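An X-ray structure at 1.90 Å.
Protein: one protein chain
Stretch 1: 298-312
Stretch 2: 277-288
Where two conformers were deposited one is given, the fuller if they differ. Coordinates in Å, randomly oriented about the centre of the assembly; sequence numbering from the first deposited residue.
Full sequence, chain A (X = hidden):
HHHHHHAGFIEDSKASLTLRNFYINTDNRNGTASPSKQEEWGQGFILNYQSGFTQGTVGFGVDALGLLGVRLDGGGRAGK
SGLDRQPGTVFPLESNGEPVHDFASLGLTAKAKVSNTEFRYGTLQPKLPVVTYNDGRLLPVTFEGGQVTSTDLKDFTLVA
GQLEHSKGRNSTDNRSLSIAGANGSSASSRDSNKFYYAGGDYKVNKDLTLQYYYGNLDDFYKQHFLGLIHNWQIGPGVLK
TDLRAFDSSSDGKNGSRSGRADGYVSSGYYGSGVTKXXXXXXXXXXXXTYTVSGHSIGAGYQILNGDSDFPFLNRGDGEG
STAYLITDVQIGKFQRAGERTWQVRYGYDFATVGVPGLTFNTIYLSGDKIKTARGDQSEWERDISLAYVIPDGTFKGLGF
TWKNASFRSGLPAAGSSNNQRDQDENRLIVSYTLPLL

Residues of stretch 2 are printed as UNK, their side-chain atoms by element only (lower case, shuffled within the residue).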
# COMPACT_ATOMS: atom_id res chain seq x y z
N GLY A 298 -17.02 -12.94 -2.72
CA GLY A 298 -15.78 -13.18 -3.43
C GLY A 298 -15.03 -14.42 -3.00
O GLY A 298 -15.14 -14.88 -1.86
N ALA A 299 -14.26 -14.97 -3.93
CA ALA A 299 -13.39 -16.11 -3.63
C ALA A 299 -12.08 -15.96 -4.39
O ALA A 299 -12.09 -15.60 -5.55
CB ALA A 299 -14.07 -17.42 -3.99
N GLY A 300 -10.95 -16.23 -3.74
CA GLY A 300 -9.67 -15.98 -4.38
C GLY A 300 -8.62 -17.01 -4.02
O GLY A 300 -8.74 -17.68 -3.01
N TYR A 301 -7.60 -17.13 -4.86
CA TYR A 301 -6.50 -18.03 -4.57
C TYR A 301 -5.22 -17.37 -5.01
O TYR A 301 -5.19 -16.67 -6.01
CB TYR A 301 -6.69 -19.38 -5.25
CG TYR A 301 -5.97 -20.50 -4.54
CD1 TYR A 301 -6.58 -21.17 -3.48
CD2 TYR A 301 -4.68 -20.86 -4.89
CE1 TYR A 301 -5.92 -22.18 -2.80
CE2 TYR A 301 -4.02 -21.88 -4.22
CZ TYR A 301 -4.64 -22.53 -3.18
OH TYR A 301 -3.97 -23.54 -2.51
N GLN A 302 -4.16 -17.56 -4.22
CA GLN A 302 -2.86 -17.01 -4.54
C GLN A 302 -1.79 -18.07 -4.29
O GLN A 302 -1.81 -18.74 -3.28
CB GLN A 302 -2.59 -15.83 -3.62
CG GLN A 302 -1.23 -15.19 -3.81
CD GLN A 302 -1.10 -13.97 -2.96
OE1 GLN A 302 -1.56 -12.89 -3.34
NE2 GLN A 302 -0.53 -14.13 -1.76
N ILE A 303 -0.85 -18.19 -5.22
CA ILE A 303 0.23 -19.15 -5.11
C ILE A 303 1.58 -18.44 -5.19
O ILE A 303 1.84 -17.72 -6.15
CB ILE A 303 0.15 -20.18 -6.26
CG1 ILE A 303 -1.18 -20.93 -6.19
CG2 ILE A 303 1.36 -21.12 -6.24
CD1 ILE A 303 -1.45 -21.80 -7.41
N LEU A 304 2.44 -18.64 -4.19
CA LEU A 304 3.80 -18.13 -4.21
C LEU A 304 4.77 -19.27 -4.38
O LEU A 304 4.77 -20.20 -3.57
CB LEU A 304 4.15 -17.45 -2.89
CG LEU A 304 3.23 -16.34 -2.42
CD1 LEU A 304 3.92 -15.53 -1.32
CD2 LEU A 304 2.87 -15.46 -3.58
N ASN A 305 5.62 -19.20 -5.40
CA ASN A 305 6.66 -20.22 -5.61
C ASN A 305 8.02 -19.55 -5.63
O ASN A 305 8.13 -18.35 -5.91
CB ASN A 305 6.43 -20.95 -6.94
CG ASN A 305 5.27 -21.93 -6.87
OD1 ASN A 305 5.04 -22.56 -5.85
ND2 ASN A 305 4.56 -22.08 -7.98
N GLY A 306 9.06 -20.32 -5.33
CA GLY A 306 10.41 -19.78 -5.23
C GLY A 306 10.89 -19.74 -3.78
O GLY A 306 10.10 -19.88 -2.84
N ASP A 307 12.19 -19.51 -3.60
CA ASP A 307 12.78 -19.51 -2.27
C ASP A 307 12.61 -18.22 -1.46
O ASP A 307 12.82 -18.22 -0.26
CB ASP A 307 14.29 -19.77 -2.36
CG ASP A 307 14.62 -21.15 -2.85
OD1 ASP A 307 13.75 -22.05 -2.74
OD2 ASP A 307 15.75 -21.34 -3.35
N SER A 308 12.27 -17.11 -2.11
CA SER A 308 12.17 -15.86 -1.36
C SER A 308 10.72 -15.48 -1.13
O SER A 308 9.83 -15.91 -1.88
CB SER A 308 12.90 -14.72 -2.08
OG SER A 308 12.04 -14.09 -3.02
N ASP A 309 10.49 -14.71 -0.07
CA ASP A 309 9.20 -14.04 0.12
C ASP A 309 8.93 -13.14 -1.08
O ASP A 309 9.82 -12.83 -1.88
CB ASP A 309 9.20 -13.15 1.37
CG ASP A 309 9.37 -13.94 2.66
OD1 ASP A 309 9.42 -15.19 2.67
OD2 ASP A 309 9.46 -13.26 3.70
N PHE A 310 7.68 -12.74 -1.22
CA PHE A 310 7.36 -11.76 -2.23
C PHE A 310 7.99 -10.42 -1.85
O PHE A 310 7.75 -9.94 -0.75
CB PHE A 310 5.85 -11.58 -2.29
CG PHE A 310 5.43 -10.50 -3.23
CD1 PHE A 310 5.47 -10.69 -4.60
CD2 PHE A 310 4.97 -9.28 -2.74
CE1 PHE A 310 5.06 -9.70 -5.48
CE2 PHE A 310 4.56 -8.28 -3.59
CZ PHE A 310 4.60 -8.49 -4.98
N PRO A 311 8.81 -9.82 -2.74
CA PRO A 311 9.49 -8.57 -2.38
C PRO A 311 8.67 -7.30 -2.69
O PRO A 311 7.99 -7.20 -3.72
CB PRO A 311 10.75 -8.60 -3.25
CG PRO A 311 10.27 -9.26 -4.53
CD PRO A 311 9.26 -10.33 -4.05
N PHE A 312 8.77 -6.32 -1.79
CA PHE A 312 8.12 -5.02 -1.93
C PHE A 312 8.83 -4.03 -1.00
O PHE A 312 9.45 -4.44 0.00
CB PHE A 312 6.62 -5.11 -1.59
CG PHE A 312 6.34 -5.70 -0.24
CD1 PHE A 312 6.34 -7.08 -0.06
CD2 PHE A 312 6.07 -4.89 0.85
CE1 PHE A 312 6.08 -7.64 1.19
CE2 PHE A 312 5.80 -5.44 2.11
CZ PHE A 312 5.80 -6.82 2.27
N UNK A 277 18.34 -14.63 1.76
CA UNK A 277 19.06 -15.01 0.56
C UNK A 277 18.63 -14.27 -0.70
O UNK A 277 18.23 -13.11 -0.64
N UNK A 278 18.71 -14.96 -1.83
CA UNK A 278 18.52 -14.32 -3.12
C UNK A 278 17.03 -14.12 -3.37
O UNK A 278 16.23 -14.98 -3.02
c UNK A 278 19.24 -14.50 -5.54
c UNK A 278 19.07 -15.21 -4.22
o UNK A 278 20.07 -16.57 -6.40
c UNK A 278 19.88 -15.35 -6.62
o UNK A 278 20.18 -14.79 -7.69
N UNK A 279 16.64 -12.98 -3.95
CA UNK A 279 15.25 -12.81 -4.38
C UNK A 279 14.96 -13.84 -5.48
O UNK A 279 15.79 -14.04 -6.37
c UNK A 279 13.59 -11.30 -5.54
c UNK A 279 14.96 -11.38 -4.89
c UNK A 279 15.05 -10.38 -3.75
N UNK A 280 13.80 -14.48 -5.40
CA UNK A 280 13.43 -15.61 -6.24
C UNK A 280 11.98 -15.95 -5.89
O UNK A 280 11.72 -16.85 -5.10
o UNK A 280 13.47 -18.04 -7.79
o UNK A 280 13.93 -19.19 -5.98
c UNK A 280 14.33 -16.82 -5.93
c UNK A 280 13.88 -18.11 -6.62
N UNK A 281 11.04 -15.22 -6.47
CA UNK A 281 9.63 -15.40 -6.16
C UNK A 281 8.73 -15.22 -7.39
O UNK A 281 8.91 -14.28 -8.18
c UNK A 281 7.75 -14.61 -4.61
c UNK A 281 9.20 -14.43 -5.05
o UNK A 281 7.47 -15.31 -3.64
n UNK A 281 6.83 -13.97 -5.31
N UNK A 282 7.81 -16.15 -7.57
CA UNK A 282 6.76 -16.03 -8.58
C UNK A 282 5.42 -16.08 -7.85
O UNK A 282 5.17 -16.99 -7.07
n UNK A 282 6.21 -20.13 -11.05
n UNK A 282 7.64 -21.60 -10.04
c UNK A 282 7.42 -20.43 -10.63
c UNK A 282 8.17 -17.11 -10.44
c UNK A 282 8.29 -18.27 -11.43
n UNK A 282 8.43 -19.58 -10.79
c UNK A 282 6.88 -17.16 -9.62
N UNK A 283 4.57 -15.08 -8.09
CA UNK A 283 3.28 -14.99 -7.41
C UNK A 283 2.18 -14.98 -8.47
O UNK A 283 2.33 -14.32 -9.48
c UNK A 283 3.21 -13.73 -6.61
N UNK A 284 1.10 -15.72 -8.27
CA UNK A 284 -0.02 -15.73 -9.21
C UNK A 284 -1.31 -15.73 -8.42
O UNK A 284 -1.43 -16.46 -7.45
c UNK A 284 -2.41 -16.46 -12.99
c UNK A 284 -1.19 -17.11 -11.00
c UNK A 284 -3.43 -17.32 -12.66
c UNK A 284 -2.22 -17.97 -10.68
c UNK A 284 0.02 -16.97 -10.11
c UNK A 284 -1.30 -16.35 -12.16
c UNK A 284 -3.34 -18.08 -11.50
N UNK A 285 -2.28 -14.91 -8.81
CA UNK A 285 -3.55 -14.93 -8.09
C UNK A 285 -4.74 -14.68 -9.00
O UNK A 285 -4.62 -14.05 -10.05
c UNK A 285 -3.54 -13.90 -6.97
o UNK A 285 -3.55 -12.60 -7.51
N UNK A 286 -5.89 -15.22 -8.58
CA UNK A 286 -7.17 -15.00 -9.23
C UNK A 286 -8.17 -14.70 -8.14
O UNK A 286 -8.26 -15.45 -7.16
N UNK A 287 -8.90 -13.60 -8.27
CA UNK A 287 -9.94 -13.26 -7.30
C UNK A 287 -11.21 -12.95 -8.08
O UNK A 287 -11.18 -12.18 -9.03
c UNK A 287 -10.56 -11.46 -5.51
c UNK A 287 -10.13 -10.08 -4.99
c UNK A 287 -10.83 -12.43 -4.35
c UNK A 287 -9.52 -12.03 -6.47
N UNK A 288 -12.32 -13.55 -7.67
CA UNK A 288 -13.57 -13.39 -8.37
C UNK A 288 -14.59 -12.87 -7.37
O UNK A 288 -14.73 -13.43 -6.29
c UNK A 288 -13.05 -15.39 -9.83
c UNK A 288 -12.11 -15.75 -12.02
c UNK A 288 -14.05 -14.73 -8.95
c UNK A 288 -11.15 -16.59 -11.48
c UNK A 288 -11.14 -16.84 -10.12
c UNK A 288 -13.05 -15.14 -11.20
c UNK A 288 -12.09 -16.23 -9.31
O HOH W 1 -2.18 -11.37 -5.44

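Position 277 has no side-chain atoms and touches nothing on stretch 1: it is glycine, G277. Position 278 carries three carbons in a row, the third bearing two oxygens, which is the pattern of glutamate. The side chain of E278 stays clear of stretch 1, but its backbone O lies 3.5 Å from S308 CB. At 279 one carbon carries two others, so the residue is valine; V279 CG1 packs 4.0 Å from P311 CG.

Position 280 has two carbons, the second with two oxygens: aspartate. D280 OD2 accepts a hydrogen bond from D307 N (3.0 Å, N-H...O angle 174°). Its backbone is engaged too, D280 N donating to S308 OG (3.0 Å) and D280 O accepting from S308 N (3.1 Å). The backbone of G306 is close by: an ideal CB there would clash with D280 O at 2.1 Å.

At 281 the second of two carbons carries two further atoms, one oxygen and one nitrogen, hence asparagine. The amide of N281 is probably turned over in the model, so its atom labels support no claim; its CB lies 3.5 Å from S308 OG.

Position 282 runs through three carbons and a nitrogen to a carbon bearing two more nitrogens: arginine. N305 CB lies over one face of the R282 guanidinium, 3.4 Å from NH2. Position 283 has one carbon, 3.5 Å from L304 CD2 and 4.3 Å from F310 CD1, and is alanine, A283.

One carbon followed by a six-carbon ring makes 284 phenylalanine; F284 is on the same sheet face as I303. Position 285, one carbon and one oxygen, is serine. A water links S285 OG (2.8 Å) to Q302 OE1 (2.7 Å), donating to the latter. Position 286 has no side-chain atoms and is glycine, G286, although an ideal CB would have room.

Four carbons forked at the second identify 287 as leucine; L287 CD1 approaches G300 CA at 3.7 Å, where an ideal CB on G300 would clash with CD1 at 2.7 Å. Position 288, one carbon and a six-carbon ring, is phenylalanine, with A299 O at the edge of the F288 ring.

The contact is chiefly a backbone ladder. The strands run antiparallel at 178°, and paired N-H...O bonds join A299 with F288, Y301 with G286, I303 with F284 and N305 with R282, all 2.8 to 3.0 Å between N and O. Beyond N305, bonds from D307 and S308 to D280 extend the contact into the loop. The two stretches together bury 976 Å².

Stretch 2 277-288: GEVDNRAFSGLF
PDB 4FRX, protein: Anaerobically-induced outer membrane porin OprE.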